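Local coordinates for OxsB protein (Bacillus megaterium, PDB 5UL3), which catalyses the oxidative ring contraction of dAMP to an oxetane aldehyde in oxetanocin A biosynthesis, using cobalamin, a [4Fe-4S] cluster and S-adenosyl-L-methionine, at residues M555-E560 with N566-D571; D484-N489 with K588-L593; Y62-S67 with E113-P118; Q151-E156 with D247-L252. All blocks are in the same frame, centred on the assembly; numbering follows the deposited sequence.

Contact 1 (M555-E560 with N566-D571); sequences MVQLTE and NLIMND
Glu560 and Asn566 bring the two backbones closest, 5.7 Å from CA to CA, near the C-terminal end of helix 551-563, where the following loop doubles back along it. Further on the backbones diverge, and the CA atoms of Gln557 and Ile568 stand 7.8 Å apart. Across the two segments, the hydrogen bonds to the loop all end on one carboxylate oxygen. With its chain extended beyond CG (chi2 -179°), Glu560 reaches across the gap, and its OE2 accepts two successive amides. Leu567 N, 2.9 Å from Glu560 OE2, meets the anti lone pair of that oxygen in a somewhat bent bond. Ile568 N, 2.8 Å from the same OE2, makes the straighter bond (172°), also on the anti side but 35° out of the carboxylate plane. Water 1 donates to Glu560 OE2 as well, at 3.1 Å, and weakly to the Ile568 carbonyl. Beside this polar joint the Ile568 side chain lies at a slant to those of Val556 and Gln557: its CG1 rests 3.7 Å from Val556 CG1, and its CD1 lies 3.7 Å from Gln557 CG. Leu479 and Tyr581 extend the apolar patch, while the loop backbone pairs with Ser584 and Ala582 through Leu567 and Met569. The pattern illustrates a helix side chain accepting two consecutive loop amides where the chain reverses. Three donors converging on one oxygen would probably favour the ionised carboxylate and limit rotation of its end group.

Contact 2 (D484-N489 with K588-L593); sequences DNLKEN and KTNGNL. With EDO (1,2-ethanediol), chain Q.
Leu486 of helix 484-493 makes the direct contact through one methyl group, CD1, which meets two residues of helix 588-617. Leu593 CD1 lies 3.8 Å away from Leu486 CD1, the two leucine side chains crossing at a slant. Asn590 OD1 comes to 3.9 Å from that same Leu486 CD1 as the side chains slide past each other in opposite directions. The extended second torsion of Leu486 (chi2 177°) carries CD1 outward from its helix, which lets a small apolar tip span backbones whose nearest CA atoms, those of Leu486 and Asn590, remain 9.0 Å apart. In the next shell the Asn590 amide is oriented by its other end: ND2 donates to the carbonyl oxygens of Gly482 and Met480, in the chain just before helix 484-493. Leu593 is backed by Leu644 and Leu648 of helix 620-648, while other positions of helix 484-493 are tied down, Asn485 to Arg445 and Glu488 to Ser439. An ethanediol molecule, probably from the crystallisation liquor, is hydrogen-bonded through O2 to Thr589 OG1 at 2.9 Å. The example joins a helix of the AdoMet radical core to a long helix later in the chain. Its chemistry divides the labour: the buried methyl-methyl touch contributes dispersion and shape, while the two bonds from ND2 probably hold the amide's rotation, with OD1 on the side of Leu486.

Contact 3 (Y62-S67 with E113-P118); sequences YVIEDS and EHLELP
On one face of the four-stranded antiparallel sheet in the N-terminal region, Tyr62 and Ile64 of strand 60-64 receive Leu115 from the end of helix 109-115. Two positions apart on the strand, both have their CB toward the helix, whereas Val63 between them points away. Leu115 divides its tip between them. Its CD2 stands over the middle of the phenol ring, 3.5 Å from the centroid of Tyr62 and only 9° off the ring normal, a CH-pi contact centred on the face. Its other methyl, CD1, lies 4.0 Å from Ile64 CD1 and also touches the ring, 4.0 Å from Tyr62 CD2. Extension about chi2 (176°) carries Leu115 CD1 outward to Ile64 and leaves CD2 on the aromatic side. Leu51, Ile70 and Leu84 close around Leu115. The phenol oxygen of Tyr62 is hydrogen-bonded elsewhere, to Gln151 OE1 and Asn82 ND2. Just beyond the leucine the chain leaves the helix through an inverse gamma turn centred on Glu116. One aromatic residue thus serves two chemistries: its ring face takes a methyl by dispersion and CH-pi attraction, while bonds at its hydroxyl should restrain the ring's position beneath that methyl.

Contact 4 (Q151-E156 with D247-L252); sequences QLAKVE and DLIKML. With EDO (1,2-ethanediol), chain R.
Ile249, buried on helix 242-252, reaches across to Leu152 and Ala153 at the entry to strand 154-159. Its CB points toward that segment but stays back, 4.8 Å from Leu152 O. From there the side chain forks. The short branch, CG2, approaches the same carbonyl, with Ile249 CG2 3.9 Å from Leu152 O. The long branch sets off with CG1 anti to the carbonyl carbon (chi1 -70°) and continues nearly extended (chi2 166°), which delivers CD1 to the 151-156 segment. This tip does most of the touching. Ile249 CD1 is 3.8 Å from Ala153 CB and 3.9 Å from Leu152 CB, while Leu152 O comes equally close to it. The methyl therefore sits against two successive residues, meeting the beta carbons of both and the carbonyl oxygen of the first. Around this core, Leu147 of helix 138-149 touches both Leu152 and Ile249, and Val120 of the adjoining strand meets Ala153. Just upstream, Gln151 has the positive phi of a Schellman motif, which ends helix 138-149 and turns the chain toward the strand. On another side of helix 242-252, O2 of an ethanediol, probably from the crystallisation liquor, donates to Met251 O at 3.2 Å. The contact lies in the Rossmann-type cobalamin domain, about 10 Å from the bound cofactor to the Ile249 side chain, and helix 242-252 begins at the cobalamin-binding Glu242. With no hydrogen bond between the two segments, the join between the helix and the lead-in to the edge strand relies on dispersion and on the fit of one branched side chain.

How the contacts relate
From the N terminus, contact 3 closes first, returning helix 109-115 to strand 60-64 within the N-terminal sheet. Contact 4 follows in series, closing a loop of 90 intervening residues across the cobalamin domain. These two touch, their centres 15 Å apart: a probable hydrogen bond from Tyr62 to Gln151 joins the N-terminal sheet to the cobalamin domain, and one between Pro118 and Lys154 marks the chain entering the Rossmann sheet. Much later, contact 2 spans 484-489 to 588-593, bringing the radical core against the long helix 588-617. Contact 1 is nested inside that loop as a local reversal, its nearest atoms about 8 Å from contact 2. No two contacts cross, and contacts 2 and 3 lie on opposite sides of the chain's centre.

Contact 1 (M555-E560 with N566-D571)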
loop_
_atom_site.group_PDB
_atom_site.type_symbol
_atom_site.label_atom_id
_atom_site.label_comp_id
_atom_site.label_asym_id
_atom_site.label_seq_id
_atom_site.Cartn_x
_atom_site.Cartn_y
_atom_site.Cartn_z
ATOM N N MET A 555 -1.679 -10.165 -23.854
ATOM C CA MET A 555 -2.893 -10.743 -24.430
ATOM C C MET A 555 -3.565 -9.760 -25.373
ATOM O O MET A 555 -4.073 -10.147 -26.434
ATOM C CB MET A 555 -3.865 -11.156 -23.322
ATOM C CG MET A 555 -3.362 -12.282 -22.444
ATOM S SD MET A 555 -4.177 -12.358 -20.822
ATOM C CE MET A 555 -5.906 -12.493 -21.260
ATOM N N VAL A 556 -3.587 -8.482 -24.999
ATOM C CA VAL A 556 -4.176 -7.464 -25.858
ATOM C C VAL A 556 -3.343 -7.299 -27.122
ATOM O O VAL A 556 -3.878 -7.247 -28.236
ATOM C CB VAL A 556 -4.310 -6.136 -25.097
ATOM C CG1 VAL A 556 -4.567 -4.978 -26.065
ATOM C CG2 VAL A 556 -5.420 -6.248 -24.079
ATOM N N GLN A 557 -2.020 -7.222 -26.966
ATOM C CA GLN A 557 -1.145 -7.121 -28.129
ATOM C C GLN A 557 -1.311 -8.328 -29.053
ATOM O O GLN A 557 -1.255 -8.192 -30.281
ATOM C CB GLN A 557 0.305 -6.961 -27.667
ATOM C CG GLN A 557 0.623 -5.553 -27.168
ATOM C CD GLN A 557 1.846 -5.493 -26.265
ATOM O OE1 GLN A 557 2.357 -6.521 -25.822
ATOM N NE2 GLN A 557 2.315 -4.279 -25.982
ATOM N N LEU A 558 -1.545 -9.515 -28.481
ATOM C CA LEU A 558 -1.747 -10.705 -29.299
ATOM C C LEU A 558 -3.095 -10.679 -30.006
ATOM O O LEU A 558 -3.214 -11.179 -31.132
ATOM C CB LEU A 558 -1.610 -11.957 -28.431
ATOM C CG LEU A 558 -1.542 -13.335 -29.090
ATOM C CD1 LEU A 558 -0.529 -14.193 -28.352
ATOM C CD2 LEU A 558 -2.912 -14.013 -29.098
ATOM N N THR A 559 -4.119 -10.108 -29.369
ATOM C CA THR A 559 -5.409 -9.942 -30.027
ATOM C C THR A 559 -5.344 -8.890 -31.132
ATOM O O THR A 559 -6.038 -9.018 -32.148
ATOM C CB THR A 559 -6.480 -9.578 -28.993
ATOM O OG1 THR A 559 -6.497 -10.571 -27.961
ATOM C CG2 THR A 559 -7.860 -9.513 -29.628
ATOM N N GLU A 560 -4.522 -7.851 -30.957
ATOM C CA GLU A 560 -4.358 -6.850 -32.008
ATOM C C GLU A 560 -3.874 -7.493 -33.302
ATOM O O GLU A 560 -4.347 -7.149 -34.393
ATOM C CB GLU A 560 -3.376 -5.764 -31.562
ATOM C CG GLU A 560 -3.931 -4.735 -30.599
ATOM C CD GLU A 560 -2.900 -3.685 -30.243
ATOM O OE1 GLU A 560 -1.719 -4.052 -30.066
ATOM O OE2 GLU A 560 -3.266 -2.491 -30.152
ATOM N N ASN A 566 -6.469 -2.199 -34.017
ATOM C CA ASN A 566 -5.668 -1.416 -33.086
ATOM C C ASN A 566 -6.482 -1.151 -31.821
ATOM O O ASN A 566 -7.538 -0.508 -31.875
ATOM C CB ASN A 566 -5.205 -0.112 -33.731
ATOM C CG ASN A 566 -3.793 -0.208 -34.290
ATOM O OD1 ASN A 566 -3.218 -1.296 -34.376
ATOM N ND2 ASN A 566 -3.226 0.934 -34.667
ATOM N N LEU A 567 -5.997 -1.658 -30.689
ATOM C CA LEU A 567 -6.656 -1.474 -29.405
ATOM C C LEU A 567 -5.885 -0.573 -28.456
ATOM O O LEU A 567 -6.503 0.161 -27.685
ATOM C CB LEU A 567 -6.887 -2.830 -28.724
ATOM C CG LEU A 567 -7.798 -3.823 -29.448
ATOM C CD1 LEU A 567 -7.795 -5.178 -28.755
ATOM C CD2 LEU A 567 -9.215 -3.288 -29.562
ATOM N N ILE A 568 -4.557 -0.606 -28.495
ATOM C CA ILE A 568 -3.734 0.218 -27.614
ATOM C C ILE A 568 -3.481 1.554 -28.297
ATOM O O ILE A 568 -2.814 1.614 -29.336
ATOM C CB ILE A 568 -2.415 -0.486 -27.261
ATOM C CG1 ILE A 568 -2.693 -1.839 -26.604
ATOM C CG2 ILE A 568 -1.575 0.397 -26.337
ATOM C CD1 ILE A 568 -1.448 -2.628 -26.248
ATOM N N MET A 569 -3.999 2.627 -27.705
ATOM C CA MET A 569 -3.866 3.969 -28.254
ATOM C C MET A 569 -2.455 4.507 -27.993
ATOM O O MET A 569 -1.544 3.771 -27.598
ATOM C CB MET A 569 -4.951 4.870 -27.674
ATOM C CG MET A 569 -6.355 4.285 -27.793
ATOM S SD MET A 569 -6.728 3.693 -29.463
ATOM C CE MET A 569 -6.645 5.225 -30.393
ATOM N N ASN A 570 -2.261 5.811 -28.223
ATOM C CA ASN A 570 -0.947 6.450 -28.097
ATOM C C ASN A 570 0.095 5.708 -28.935
ATOM O O ASN A 570 1.266 5.594 -28.562
ATOM C CB ASN A 570 -0.525 6.552 -26.626
ATOM C CG ASN A 570 0.670 7.479 -26.407
ATOM O OD1 ASN A 570 1.063 8.233 -27.300
ATOM N ND2 ASN A 570 1.250 7.423 -25.205
ATOM N N ASP A 571 -0.350 5.192 -30.084
ATOM C CA ASP A 571 0.498 4.435 -31.005
ATOM C C ASP A 571 1.207 3.290 -30.287
ATOM O O ASP A 571 2.396 3.036 -30.494
ATOM C CB ASP A 571 1.499 5.352 -31.711
ATOM C CG ASP A 571 0.849 6.193 -32.803
ATOM O OD1 ASP A 571 0.170 5.616 -33.680
ATOM O OD2 ASP A 571 1.008 7.433 -32.776
HETATM O O HOH W 1 -1.589 -0.442 -31.736
#

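Contact 2 (D484-N489 with K588-L593)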
loop_
_atom_site.group_PDB
_atom_site.type_symbol
_atom_site.label_atom_id
_atom_site.label_comp_id
_atom_site.label_asym_id
_atom_site.label_seq_id
_atom_site.Cartn_x
_atom_site.Cartn_y
_atom_site.Cartn_z
ATOM N N ASP A 484 -22.417 -11.521 -21.897
ATOM C CA ASP A 484 -22.613 -12.639 -20.970
ATOM C C ASP A 484 -21.846 -12.437 -19.663
ATOM O O ASP A 484 -22.375 -12.698 -18.578
ATOM C CB ASP A 484 -22.175 -13.959 -21.612
ATOM C CG ASP A 484 -23.187 -14.500 -22.602
ATOM O OD1 ASP A 484 -24.269 -13.894 -22.743
ATOM O OD2 ASP A 484 -22.889 -15.539 -23.232
ATOM N N ASN A 485 -20.577 -12.029 -19.752
ATOM C CA ASN A 485 -19.782 -11.863 -18.531
ATOM C C ASN A 485 -20.336 -10.751 -17.642
ATOM O O ASN A 485 -20.243 -10.848 -16.410
ATOM C CB ASN A 485 -18.321 -11.553 -18.859
ATOM C CG ASN A 485 -17.585 -12.724 -19.505
ATOM O OD1 ASN A 485 -16.454 -12.572 -19.926
ATOM N ND2 ASN A 485 -18.234 -13.879 -19.605
ATOM N N LEU A 486 -20.906 -9.697 -18.232
ATOM C CA LEU A 486 -21.515 -8.655 -17.402
ATOM C C LEU A 486 -22.743 -9.189 -16.683
ATOM O O LEU A 486 -22.939 -8.914 -15.496
ATOM C CB LEU A 486 -21.878 -7.423 -18.239
ATOM C CG LEU A 486 -20.750 -6.706 -18.999
ATOM C CD1 LEU A 486 -21.316 -5.555 -19.815
ATOM C CD2 LEU A 486 -19.610 -6.224 -18.062
ATOM N N LYS A 487 -23.587 -9.953 -17.382
ATOM C CA LYS A 487 -24.741 -10.551 -16.722
ATOM C C LYS A 487 -24.307 -11.473 -15.594
ATOM O O LYS A 487 -24.920 -11.474 -14.519
ATOM C CB LYS A 487 -25.591 -11.317 -17.738
ATOM C CG LYS A 487 -26.177 -10.427 -18.810
ATOM C CD LYS A 487 -27.173 -11.206 -19.691
ATOM C CE LYS A 487 -27.888 -10.285 -20.668
ATOM N NZ LYS A 487 -28.908 -11.013 -21.500
ATOM N N GLU A 488 -23.270 -12.279 -15.829
ATOM C CA GLU A 488 -22.752 -13.154 -14.782
ATOM C C GLU A 488 -22.233 -12.340 -13.601
ATOM O O GLU A 488 -22.452 -12.697 -12.438
ATOM C CB GLU A 488 -21.644 -14.046 -15.342
ATOM C CG GLU A 488 -22.116 -15.073 -16.377
ATOM C CD GLU A 488 -21.001 -15.507 -17.328
ATOM O OE1 GLU A 488 -19.815 -15.309 -17.002
ATOM O OE2 GLU A 488 -21.313 -16.042 -18.418
ATOM N N ASN A 489 -21.544 -11.237 -13.888
ATOM C CA ASN A 489 -21.044 -10.369 -12.820
ATOM C C ASN A 489 -22.186 -9.784 -11.999
ATOM O O ASN A 489 -22.137 -9.774 -10.763
ATOM C CB ASN A 489 -20.204 -9.252 -13.424
ATOM C CG ASN A 489 -18.783 -9.684 -13.687
ATOM O OD1 ASN A 489 -18.359 -10.742 -13.234
ATOM N ND2 ASN A 489 -18.041 -8.867 -14.413
ATOM N N LYS A 588 -17.162 -3.082 -29.148
ATOM C CA LYS A 588 -17.510 -1.659 -29.079
ATOM C C LYS A 588 -18.662 -1.383 -28.123
ATOM O O LYS A 588 -18.698 -0.319 -27.495
ATOM C CB LYS A 588 -17.876 -1.119 -30.462
ATOM C CG LYS A 588 -16.706 -0.833 -31.392
ATOM C CD LYS A 588 -17.158 0.069 -32.546
ATOM C CE LYS A 588 -16.130 0.130 -33.667
ATOM N NZ LYS A 588 -16.044 -1.155 -34.419
ATOM N N THR A 589 -19.626 -2.301 -28.023
ATOM C CA THR A 589 -20.714 -2.122 -27.067
ATOM C C THR A 589 -20.175 -2.081 -25.640
ATOM O O THR A 589 -20.483 -1.161 -24.866
ATOM C CB THR A 589 -21.741 -3.245 -27.214
ATOM O OG1 THR A 589 -22.218 -3.292 -28.567
ATOM C CG2 THR A 589 -22.914 -3.001 -26.298
ATOM N N ASN A 590 -19.358 -3.073 -25.287
ATOM C CA ASN A 590 -18.736 -3.090 -23.963
ATOM C C ASN A 590 -17.899 -1.841 -23.721
ATOM O O ASN A 590 -17.959 -1.248 -22.633
ATOM C CB ASN A 590 -17.910 -4.360 -23.803
ATOM C CG ASN A 590 -18.780 -5.591 -23.685
ATOM O OD1 ASN A 590 -19.978 -5.476 -23.444
ATOM N ND2 ASN A 590 -18.188 -6.772 -23.843
ATOM N N GLY A 591 -17.133 -1.399 -24.724
ATOM C CA GLY A 591 -16.432 -0.124 -24.601
ATOM C C GLY A 591 -17.362 1.053 -24.360
ATOM O O GLY A 591 -17.056 1.955 -23.567
ATOM N N ASN A 592 -18.506 1.074 -25.047
ATOM C CA ASN A 592 -19.474 2.144 -24.830
ATOM C C ASN A 592 -20.083 2.070 -23.435
ATOM O O ASN A 592 -20.346 3.105 -22.814
ATOM C CB ASN A 592 -20.583 2.089 -25.887
ATOM C CG ASN A 592 -20.087 2.424 -27.275
ATOM O OD1 ASN A 592 -19.006 2.989 -27.445
ATOM N ND2 ASN A 592 -20.888 2.084 -28.285
ATOM N N LEU A 593 -20.328 0.860 -22.935
ATOM C CA LEU A 593 -20.885 0.709 -21.598
ATOM C C LEU A 593 -19.881 1.144 -20.534
ATOM O O LEU A 593 -20.250 1.801 -19.550
ATOM C CB LEU A 593 -21.305 -0.737 -21.374
ATOM C CG LEU A 593 -22.553 -1.228 -22.100
ATOM C CD1 LEU A 593 -22.610 -2.744 -21.943
ATOM C CD2 LEU A 593 -23.786 -0.577 -21.524
HETATM C C1 EDO Q . -21.916 0.018 -32.179
HETATM O O1 EDO Q . -20.640 0.670 -32.229
HETATM C C2 EDO Q . -22.136 -0.535 -30.778
HETATM O O2 EDO Q . -23.070 -1.617 -30.815
#

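Contact 3 (Y62-S67 with E113-P118)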
loop_
_atom_site.group_PDB
_atom_site.type_symbol
_atom_site.label_atom_id
_atom_site.label_comp_id
_atom_site.label_asym_id
_atom_site.label_seq_id
_atom_site.Cartn_x
_atom_site.Cartn_y
_atom_site.Cartn_z
ATOM N N TYR A 62 29.352 6.005 19.419
ATOM C CA TYR A 62 30.806 6.102 19.386
ATOM C C TYR A 62 31.203 7.454 19.958
ATOM O O TYR A 62 30.706 8.491 19.511
ATOM C CB TYR A 62 31.350 5.954 17.963
ATOM C CG TYR A 62 30.892 4.686 17.296
ATOM C CD1 TYR A 62 29.658 4.620 16.648
ATOM C CD2 TYR A 62 31.689 3.550 17.317
ATOM C CE1 TYR A 62 29.237 3.426 16.043
ATOM C CE2 TYR A 62 31.279 2.374 16.716
ATOM C CZ TYR A 62 30.061 2.318 16.083
ATOM O OH TYR A 62 29.678 1.131 15.504
ATOM N N VAL A 63 32.079 7.440 20.950
ATOM C CA VAL A 63 32.667 8.661 21.485
ATOM C C VAL A 63 34.122 8.661 21.045
ATOM O O VAL A 63 34.908 7.817 21.486
ATOM C CB VAL A 63 32.545 8.742 23.013
ATOM C CG1 VAL A 63 32.968 10.135 23.496
ATOM C CG2 VAL A 63 31.118 8.432 23.439
ATOM N N ILE A 64 34.470 9.566 20.135
ATOM C CA ILE A 64 35.823 9.645 19.597
ATOM C C ILE A 64 36.588 10.657 20.444
ATOM O O ILE A 64 36.405 11.866 20.294
ATOM C CB ILE A 64 35.822 10.034 18.120
ATOM C CG1 ILE A 64 35.053 8.992 17.292
ATOM C CG2 ILE A 64 37.249 10.170 17.622
ATOM C CD1 ILE A 64 34.991 9.321 15.818
ATOM N N GLU A 65 37.442 10.160 21.348
ATOM C CA GLU A 65 38.318 11.048 22.114
ATOM C C GLU A 65 39.323 11.697 21.179
ATOM O O GLU A 65 39.327 12.918 21.015
ATOM C CB GLU A 65 39.040 10.296 23.226
ATOM C CG GLU A 65 38.277 10.247 24.529
ATOM C CD GLU A 65 39.173 9.899 25.700
ATOM O OE1 GLU A 65 40.218 10.565 25.861
ATOM O OE2 GLU A 65 38.840 8.957 26.451
ATOM N N ASP A 66 40.115 10.872 20.491
ATOM C CA ASP A 66 40.653 11.182 19.167
ATOM C C ASP A 66 40.674 9.879 18.361
ATOM O O ASP A 66 40.067 8.877 18.752
ATOM C CB ASP A 66 42.023 11.876 19.263
ATOM C CG ASP A 66 43.142 10.954 19.729
ATOM O OD1 ASP A 66 42.881 9.817 20.175
ATOM O OD2 ASP A 66 44.310 11.386 19.646
ATOM N N SER A 67 41.376 9.879 17.224
ATOM C CA SER A 67 41.414 8.685 16.384
ATOM C C SER A 67 42.119 7.507 17.052
ATOM O O SER A 67 41.968 6.375 16.581
ATOM C CB SER A 67 42.089 8.993 15.044
ATOM O OG SER A 67 43.494 9.102 15.182
ATOM N N GLU A 113 38.348 5.699 10.018
ATOM C CA GLU A 113 37.850 5.763 8.652
ATOM C C GLU A 113 36.503 5.065 8.529
ATOM O O GLU A 113 35.611 5.550 7.825
ATOM C CB GLU A 113 38.877 5.143 7.696
ATOM C CG GLU A 113 40.263 5.794 7.787
ATOM C CD GLU A 113 41.386 4.943 7.175
ATOM O OE1 GLU A 113 41.127 4.192 6.206
ATOM O OE2 GLU A 113 42.534 5.028 7.673
ATOM N N HIS A 114 36.333 3.922 9.216
ATOM C CA HIS A 114 35.045 3.236 9.181
ATOM C C HIS A 114 33.947 4.095 9.794
ATOM O O HIS A 114 32.780 3.959 9.418
ATOM C CB HIS A 114 35.132 1.882 9.895
ATOM C CG HIS A 114 35.926 0.849 9.144
ATOM N ND1 HIS A 114 35.330 -0.130 8.376
ATOM C CD2 HIS A 114 37.261 0.652 9.033
ATOM C CE1 HIS A 114 36.265 -0.889 7.829
ATOM N NE2 HIS A 114 37.444 -0.433 8.209
ATOM N N LEU A 115 34.298 4.998 10.717
ATOM C CA LEU A 115 33.299 5.820 11.388
ATOM C C LEU A 115 32.954 7.086 10.623
ATOM O O LEU A 115 32.057 7.819 11.049
ATOM C CB LEU A 115 33.768 6.201 12.792
ATOM C CG LEU A 115 33.863 5.012 13.741
ATOM C CD1 LEU A 115 34.433 5.472 15.083
ATOM C CD2 LEU A 115 32.470 4.409 13.906
ATOM N N GLU A 116 33.652 7.364 9.519
ATOM C CA GLU A 116 33.331 8.494 8.653
ATOM C C GLU A 116 32.250 8.053 7.667
ATOM O O GLU A 116 32.495 7.791 6.490
ATOM C CB GLU A 116 34.587 8.997 7.948
ATOM C CG GLU A 116 35.620 9.563 8.924
ATOM C CD GLU A 116 36.700 10.396 8.246
ATOM O OE1 GLU A 116 37.182 11.369 8.873
ATOM O OE2 GLU A 116 37.066 10.086 7.093
ATOM N N LEU A 117 31.031 7.944 8.195
ATOM C CA LEU A 117 29.916 7.440 7.400
ATOM C C LEU A 117 29.498 8.468 6.348
ATOM O O LEU A 117 29.428 9.671 6.638
ATOM C CB LEU A 117 28.724 7.104 8.303
ATOM C CG LEU A 117 28.939 6.038 9.379
ATOM C CD1 LEU A 117 27.611 5.736 10.068
ATOM C CD2 LEU A 117 29.503 4.781 8.760
ATOM N N PRO A 118 29.191 8.033 5.128
ATOM C CA PRO A 118 28.584 8.945 4.157
ATOM C C PRO A 118 27.175 9.299 4.593
ATOM O O PRO A 118 26.584 8.660 5.467
ATOM C CB PRO A 118 28.577 8.145 2.851
ATOM C CG PRO A 118 28.524 6.727 3.297
ATOM C CD PRO A 118 29.273 6.649 4.618
#

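Contact 4 (Q151-E156 with D247-L252)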
loop_
_atom_site.group_PDB
_atom_site.type_symbol
_atom_site.label_atom_id
_atom_site.label_comp_id
_atom_site.label_asym_id
_atom_site.label_seq_id
_atom_site.Cartn_x
_atom_site.Cartn_y
_atom_site.Cartn_z
ATOM N N GLN A 151 24.886 0.065 9.897
ATOM C CA GLN A 151 25.777 1.183 10.188
ATOM C C GLN A 151 26.594 1.563 8.962
ATOM O O GLN A 151 27.811 1.745 9.019
ATOM C CB GLN A 151 26.660 0.880 11.405
ATOM C CG GLN A 151 25.836 0.386 12.601
ATOM C CD GLN A 151 26.567 0.467 13.941
ATOM O OE1 GLN A 151 27.597 1.125 14.061
ATOM N NE2 GLN A 151 26.040 -0.225 14.943
ATOM N N LEU A 152 25.897 1.699 7.830
ATOM C CA LEU A 152 26.528 2.022 6.560
ATOM C C LEU A 152 26.506 3.511 6.235
ATOM O O LEU A 152 27.354 3.969 5.462
ATOM C CB LEU A 152 25.849 1.244 5.420
ATOM C CG LEU A 152 26.039 -0.280 5.448
ATOM C CD1 LEU A 152 25.143 -0.933 4.405
ATOM C CD2 LEU A 152 27.494 -0.681 5.225
ATOM N N ALA A 153 25.575 4.273 6.802
ATOM C CA ALA A 153 25.420 5.673 6.423
ATOM C C ALA A 153 24.613 6.380 7.494
ATOM O O ALA A 153 23.844 5.762 8.229
ATOM C CB ALA A 153 24.712 5.837 5.070
ATOM N N LYS A 154 24.820 7.689 7.577
ATOM C CA LYS A 154 23.855 8.574 8.208
ATOM C C LYS A 154 22.751 8.850 7.195
ATOM O O LYS A 154 23.034 9.228 6.061
ATOM C CB LYS A 154 24.535 9.867 8.642
ATOM C CG LYS A 154 25.595 9.618 9.733
ATOM C CD LYS A 154 25.952 10.912 10.452
ATOM C CE LYS A 154 27.453 11.024 10.671
ATOM N NZ LYS A 154 27.850 12.387 11.145
ATOM N N VAL A 155 21.503 8.622 7.586
ATOM C CA VAL A 155 20.379 8.734 6.666
ATOM C C VAL A 155 19.499 9.884 7.130
ATOM O O VAL A 155 19.166 9.975 8.314
ATOM C CB VAL A 155 19.566 7.426 6.579
ATOM C CG1 VAL A 155 18.441 7.548 5.530
ATOM C CG2 VAL A 155 20.477 6.241 6.241
ATOM N N GLU A 156 19.125 10.745 6.194
ATOM C CA GLU A 156 18.155 11.809 6.435
ATOM C C GLU A 156 16.910 11.503 5.615
ATOM O O GLU A 156 17.018 11.155 4.439
ATOM C CB GLU A 156 18.731 13.175 6.058
ATOM C CG GLU A 156 17.679 14.271 5.842
ATOM C CD GLU A 156 17.786 15.412 6.844
ATOM O OE1 GLU A 156 18.721 15.382 7.675
ATOM O OE2 GLU A 156 16.936 16.336 6.798
ATOM N N ASP A 247 25.436 -0.845 -2.044
ATOM C CA ASP A 247 26.481 -0.917 -3.061
ATOM C C ASP A 247 26.853 0.458 -3.599
ATOM O O ASP A 247 28.011 0.673 -3.968
ATOM C CB ASP A 247 26.052 -1.856 -4.199
ATOM C CG ASP A 247 26.173 -3.323 -3.816
ATOM O OD1 ASP A 247 26.618 -3.626 -2.697
ATOM O OD2 ASP A 247 25.822 -4.193 -4.652
ATOM N N LEU A 248 25.907 1.407 -3.627
ATOM C CA LEU A 248 26.271 2.779 -3.981
ATOM C C LEU A 248 27.228 3.373 -2.956
ATOM O O LEU A 248 28.115 4.157 -3.313
ATOM C CB LEU A 248 25.024 3.646 -4.094
ATOM C CG LEU A 248 24.121 3.328 -5.288
ATOM C CD1 LEU A 248 22.912 4.227 -5.245
ATOM C CD2 LEU A 248 24.895 3.523 -6.578
ATOM N N ILE A 249 27.061 2.998 -1.690
ATOM C CA ILE A 249 27.977 3.434 -0.638
ATOM C C ILE A 249 29.352 2.825 -0.864
ATOM O O ILE A 249 30.376 3.506 -0.750
ATOM C CB ILE A 249 27.400 3.068 0.738
ATOM C CG1 ILE A 249 26.174 3.942 1.051
ATOM C CG2 ILE A 249 28.446 3.177 1.844
ATOM C CD1 ILE A 249 25.348 3.426 2.219
ATOM N N LYS A 250 29.402 1.536 -1.208
ATOM C CA LYS A 250 30.688 0.949 -1.573
ATOM C C LYS A 250 31.292 1.661 -2.781
ATOM O O LYS A 250 32.501 1.923 -2.813
ATOM C CB LYS A 250 30.532 -0.551 -1.845
ATOM C CG LYS A 250 30.137 -1.342 -0.610
ATOM C CD LYS A 250 29.717 -2.771 -0.996
ATOM C CE LYS A 250 30.858 -3.755 -0.891
ATOM N NZ LYS A 250 30.857 -4.415 0.452
ATOM N N MET A 251 30.474 1.980 -3.789
ATOM C CA MET A 251 31.013 2.667 -4.960
ATOM C C MET A 251 31.560 4.043 -4.587
ATOM O O MET A 251 32.582 4.481 -5.131
ATOM C CB MET A 251 29.949 2.792 -6.042
ATOM C CG MET A 251 30.486 3.344 -7.344
ATOM S SD MET A 251 29.233 3.452 -8.622
ATOM C CE MET A 251 28.266 4.835 -8.056
ATOM N N LEU A 252 30.889 4.736 -3.659
ATOM C CA LEU A 252 31.404 5.997 -3.132
ATOM C C LEU A 252 32.825 5.854 -2.623
ATOM O O LEU A 252 33.641 6.770 -2.779
ATOM C CB LEU A 252 30.527 6.484 -1.988
ATOM C CG LEU A 252 29.486 7.554 -2.201
ATOM C CD1 LEU A 252 29.015 7.946 -0.805
ATOM C CD2 LEU A 252 30.072 8.735 -2.978
HETATM C C1 EDO R . 31.090 7.414 -7.997
HETATM O O1 EDO R . 31.349 8.292 -6.894
HETATM C C2 EDO R . 32.418 6.898 -8.543
HETATM O O2 EDO R . 33.298 6.603 -7.448
#